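Local structure of acetoacetate decarboxylase (Sphingomonas wittichii, 5UPB) at the interface of chains A and B. The protein is an acetoacetate decarboxylase-like lyase that probably acts on oxo-acid-type substrates through a Schiff base with an active-site lysine, as acetoacetate decarboxylase does. Numbering follows the deposited sequence. Chains: chain A/B, Acetoacetate decarboxylase.

Contact 1: the interface of chains A and B. Residues chain A 127, 129, 150; chain B 76-77, 80.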
loop_
_atom_site.group_PDB
_atom_site.type_symbol
_atom_site.label_atom_id
_atom_site.label_comp_id
_atom_site.label_asym_id
_atom_site.label_seq_id
_atom_site.Cartn_x
_atom_site.Cartn_y
_atom_site.Cartn_z
ATOM N N THR A 127 -5.077 3.773 -9.997
ATOM C CA THR A 127 -6.335 4.402 -9.608
ATOM C C THR A 127 -7.118 4.795 -10.848
ATOM O O THR A 127 -6.573 5.440 -11.743
ATOM C CB THR A 127 -6.114 5.676 -8.784
ATOM O OG1 THR A 127 -5.454 5.374 -7.545
ATOM C CG2 THR A 127 -7.475 6.331 -8.533
ATOM N N ALA A 129 -10.499 7.071 -11.455
ATOM C CA ALA A 129 -11.483 7.953 -10.843
ATOM C C ALA A 129 -12.515 8.372 -11.880
ATOM O O ALA A 129 -12.157 8.951 -12.907
ATOM C CB ALA A 129 -10.847 9.199 -10.239
ATOM N N ILE A 150 -4.393 6.683 -13.348
ATOM C CA ILE A 150 -2.947 6.788 -13.187
ATOM C C ILE A 150 -2.428 5.451 -12.672
ATOM O O ILE A 150 -3.122 4.709 -11.964
ATOM C CB ILE A 150 -2.566 7.957 -12.231
ATOM C CG1 ILE A 150 -1.062 8.222 -12.216
ATOM C CG2 ILE A 150 -2.970 7.634 -10.803
ATOM C CD1 ILE A 150 -0.735 9.604 -11.643
ATOM N N PRO B 76 -6.560 11.820 -10.332
ATOM C CA PRO B 76 -7.602 10.871 -9.916
ATOM C C PRO B 76 -7.448 10.364 -8.499
ATOM O O PRO B 76 -8.462 10.130 -7.837
ATOM C CB PRO B 76 -7.470 9.740 -10.941
ATOM C CG PRO B 76 -6.125 9.941 -11.594
ATOM C CD PRO B 76 -5.864 11.391 -11.546
ATOM N N ALA B 77 -6.219 10.107 -8.014
ATOM C CA ALA B 77 -6.105 9.621 -6.649
ATOM C C ALA B 77 -6.499 10.680 -5.609
ATOM O O ALA B 77 -6.749 10.344 -4.447
ATOM C CB ALA B 77 -4.671 9.112 -6.390
ATOM N N VAL B 80 -10.859 10.150 -4.889
ATOM C CA VAL B 80 -11.507 8.940 -4.394
ATOM C C VAL B 80 -10.822 8.490 -3.104
ATOM O O VAL B 80 -9.617 8.661 -2.926
ATOM C CB VAL B 80 -11.493 7.793 -5.425
ATOM C CG1 VAL B 80 -12.427 8.125 -6.617
ATOM C CG2 VAL B 80 -10.092 7.542 -5.961
#
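B:Pro76 turns CB and CG of its ring to chain A, and the two carbons meet different strands. CB presses against the methyl of A:Ala129, CB to CB 3.5 Å, which is tighter than ordinary van der Waals contact. CG instead meets the branch methyl of A:Ile150, CG2 to CG 4.0 Å. The ring lies roughly perpendicular to the isoleucine side chain, which meets it with CG2 and not with its longer arm. This follows from CG1 standing opposite the backbone N (chi1 -171°), which carries CD1 away from the ring and leaves CG2 in the crowded position between N and the carbonyl carbon.

Beyond the ring, the carbonyl oxygen of B:Pro76 is also packed against chain A, its O lying 3.5 Å from A:Ala129 CB and 4.0 Å from A:Thr127 CG2. A:Thr127 and B:Val80 run antiparallel alongside each other and touch through methyls, CG2 to CG2 at 3.9 Å. With chi1 at -63°, the threonine has its methyl opposite the backbone N and directed at the valine, while the hydroxyl OG1, beside the backbone N, passes alongside the methyl of B:Ala77, 4.0 Å from its CB. The other valine branch, CG1, comes up to A:Ala129 CB at 4.1 Å, so the alanine methyl is approached by both proline and valine. The patch is thus largely a meeting of small aliphatic groups, and it should contribute mainly shape complementarity to the interface.

A:Thr127 and A:Ala129 project from the same side of strand 125-129, and A:Ile150 belongs to the adjacent strand 146-153. Chain A therefore supplies a short stretch of sheet, against which chain B sets the 3-10 helix 76-78 and the first residue of strand 80-92.

Contact 2: the interface of chains A and B. Residues chain A 135, 137-138; chain B 62-64, 69.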
loop_
_atom_site.group_PDB
_atom_site.type_symbol
_atom_site.label_atom_id
_atom_site.label_comp_id
_atom_site.label_asym_id
_atom_site.label_seq_id
_atom_site.Cartn_x
_atom_site.Cartn_y
_atom_site.Cartn_z
ATOM N N ASN A 135 -22.826 12.556 -6.721
ATOM C CA ASN A 135 -22.043 13.742 -6.325
ATOM C C ASN A 135 -22.766 15.004 -6.757
ATOM O O ASN A 135 -22.965 15.195 -7.964
ATOM C CB ASN A 135 -20.658 13.720 -6.943
ATOM C CG ASN A 135 -19.743 14.787 -6.350
ATOM O OD1 ASN A 135 -20.130 15.944 -6.183
ATOM N ND2 ASN A 135 -18.504 14.406 -6.069
ATOM N N VAL A 137 -21.851 18.106 -6.808
ATOM C CA VAL A 137 -21.050 19.113 -7.486
ATOM C C VAL A 137 -20.889 18.797 -8.962
ATOM O O VAL A 137 -20.842 19.700 -9.794
ATOM C CB VAL A 137 -19.690 19.242 -6.786
ATOM C CG1 VAL A 137 -18.751 20.081 -7.606
ATOM C CG2 VAL A 137 -19.873 19.850 -5.411
ATOM N N THR A 138 -20.744 17.523 -9.309
ATOM C CA THR A 138 -20.419 17.157 -10.675
ATOM C C THR A 138 -21.489 16.366 -11.372
ATOM O O THR A 138 -21.515 16.374 -12.612
ATOM C CB THR A 138 -19.158 16.300 -10.732
ATOM O OG1 THR A 138 -19.364 15.090 -9.963
ATOM C CG2 THR A 138 -17.944 17.109 -10.218
ATOM N N GLN B 62 -16.284 9.372 -3.343
ATOM C CA GLN B 62 -15.732 10.186 -4.421
ATOM C C GLN B 62 -16.072 11.616 -4.057
ATOM O O GLN B 62 -17.249 11.986 -4.041
ATOM C CB GLN B 62 -16.347 9.784 -5.756
ATOM C CG GLN B 62 -15.668 10.378 -6.960
ATOM C CD GLN B 62 -16.097 11.767 -7.254
ATOM O OE1 GLN B 62 -17.239 12.033 -7.668
ATOM N NE2 GLN B 62 -15.204 12.704 -6.959
ATOM N N SER B 63 -15.055 12.423 -3.741
ATOM C CA SER B 63 -15.270 13.790 -3.278
ATOM C C SER B 63 -14.654 14.768 -4.259
ATOM O O SER B 63 -13.646 14.479 -4.912
ATOM C CB SER B 63 -14.710 14.056 -1.847
ATOM O OG SER B 63 -13.310 13.912 -1.828
ATOM N N THR B 64 -15.257 15.950 -4.329
ATOM C CA THR B 64 -14.854 16.988 -5.268
ATOM C C THR B 64 -14.997 18.344 -4.611
ATOM O O THR B 64 -16.017 18.621 -3.982
ATOM C CB THR B 64 -15.717 16.979 -6.530
ATOM O OG1 THR B 64 -15.676 15.690 -7.146
ATOM C CG2 THR B 64 -15.265 18.060 -7.496
ATOM N N PRO B 69 -13.593 21.688 -9.597
ATOM C CA PRO B 69 -14.540 20.645 -9.951
ATOM C C PRO B 69 -14.021 19.673 -10.984
ATOM O O PRO B 69 -14.600 18.607 -11.121
ATOM C CB PRO B 69 -15.766 21.447 -10.455
ATOM C CG PRO B 69 -15.211 22.712 -10.973
ATOM C CD PRO B 69 -14.022 23.024 -10.074
#
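The side-chain amide nitrogen of A:Asn135 reaches across to chain B and gives a hydrogen bond to the side-chain oxygen of B:Gln62, ND2 to OE1 3.1 Å. The bond is somewhat bent, and ND2 sits above the glutamine carbonyl plane, 43° out of it, not on a lone pair. Although the two side chains run nearly square to one another, their amide planes lie only 18° apart. The same ND2 also comes within 3.3 Å of the hydroxyl OG1 of B:Thr64, a close approach and not a hydrogen bond.

Both amides are steadied from within their own chains. In chain A, the oxygen OD1 of A:Asn135 accepts the backbone N-H of A:Val137 at 2.8 Å, in the carbonyl plane, which should hold the amide's rotation, with ND2 facing the partner. In chain B, B:Gln62 NE2 donates an almost straight bond to B:Thr64 OG1, 3.0 Å long and in the amide plane. That link leaves OE1 turned towards the asparagine.

Beside this polar group, B:Thr64 uses its methyl for apolar contact. With CG2 anti to the backbone N (chi1 -56°), the methyl lies on the side where chain A packs; A:Thr138 CG2 meets it tip to tip at 3.9 Å. A:Val137 CG1 approaches the same methyl at 4.0 Å. The methyl of A:Thr138 also packs on the carbonyl oxygen of B:Pro69, CG2 to O 3.8 Å.

Chain A contributes the loop that joins strands 125-129 and 146-153; chain B contributes the end of strand 53-65 and the loop that follows it.

The C-alpha centres of contacts 1 and 2 are about 13 Å apart, and the patches probably belong to one stretch of the interface. On chain A, the loop of contact 2 connects the two strands used in contact 1. On chain B, strands 53-65 and 80-92 come close to each other there, at B:Gln62 and B:Val80. Apolar packing over the sheet thus gives way to a polar amide pair at the loop. Two-fold symmetry repeats both contacts with the chains exchanged, consistent with a dimeric unit within the deposited tetramer, though the structure alone does not prove that assembly in solution.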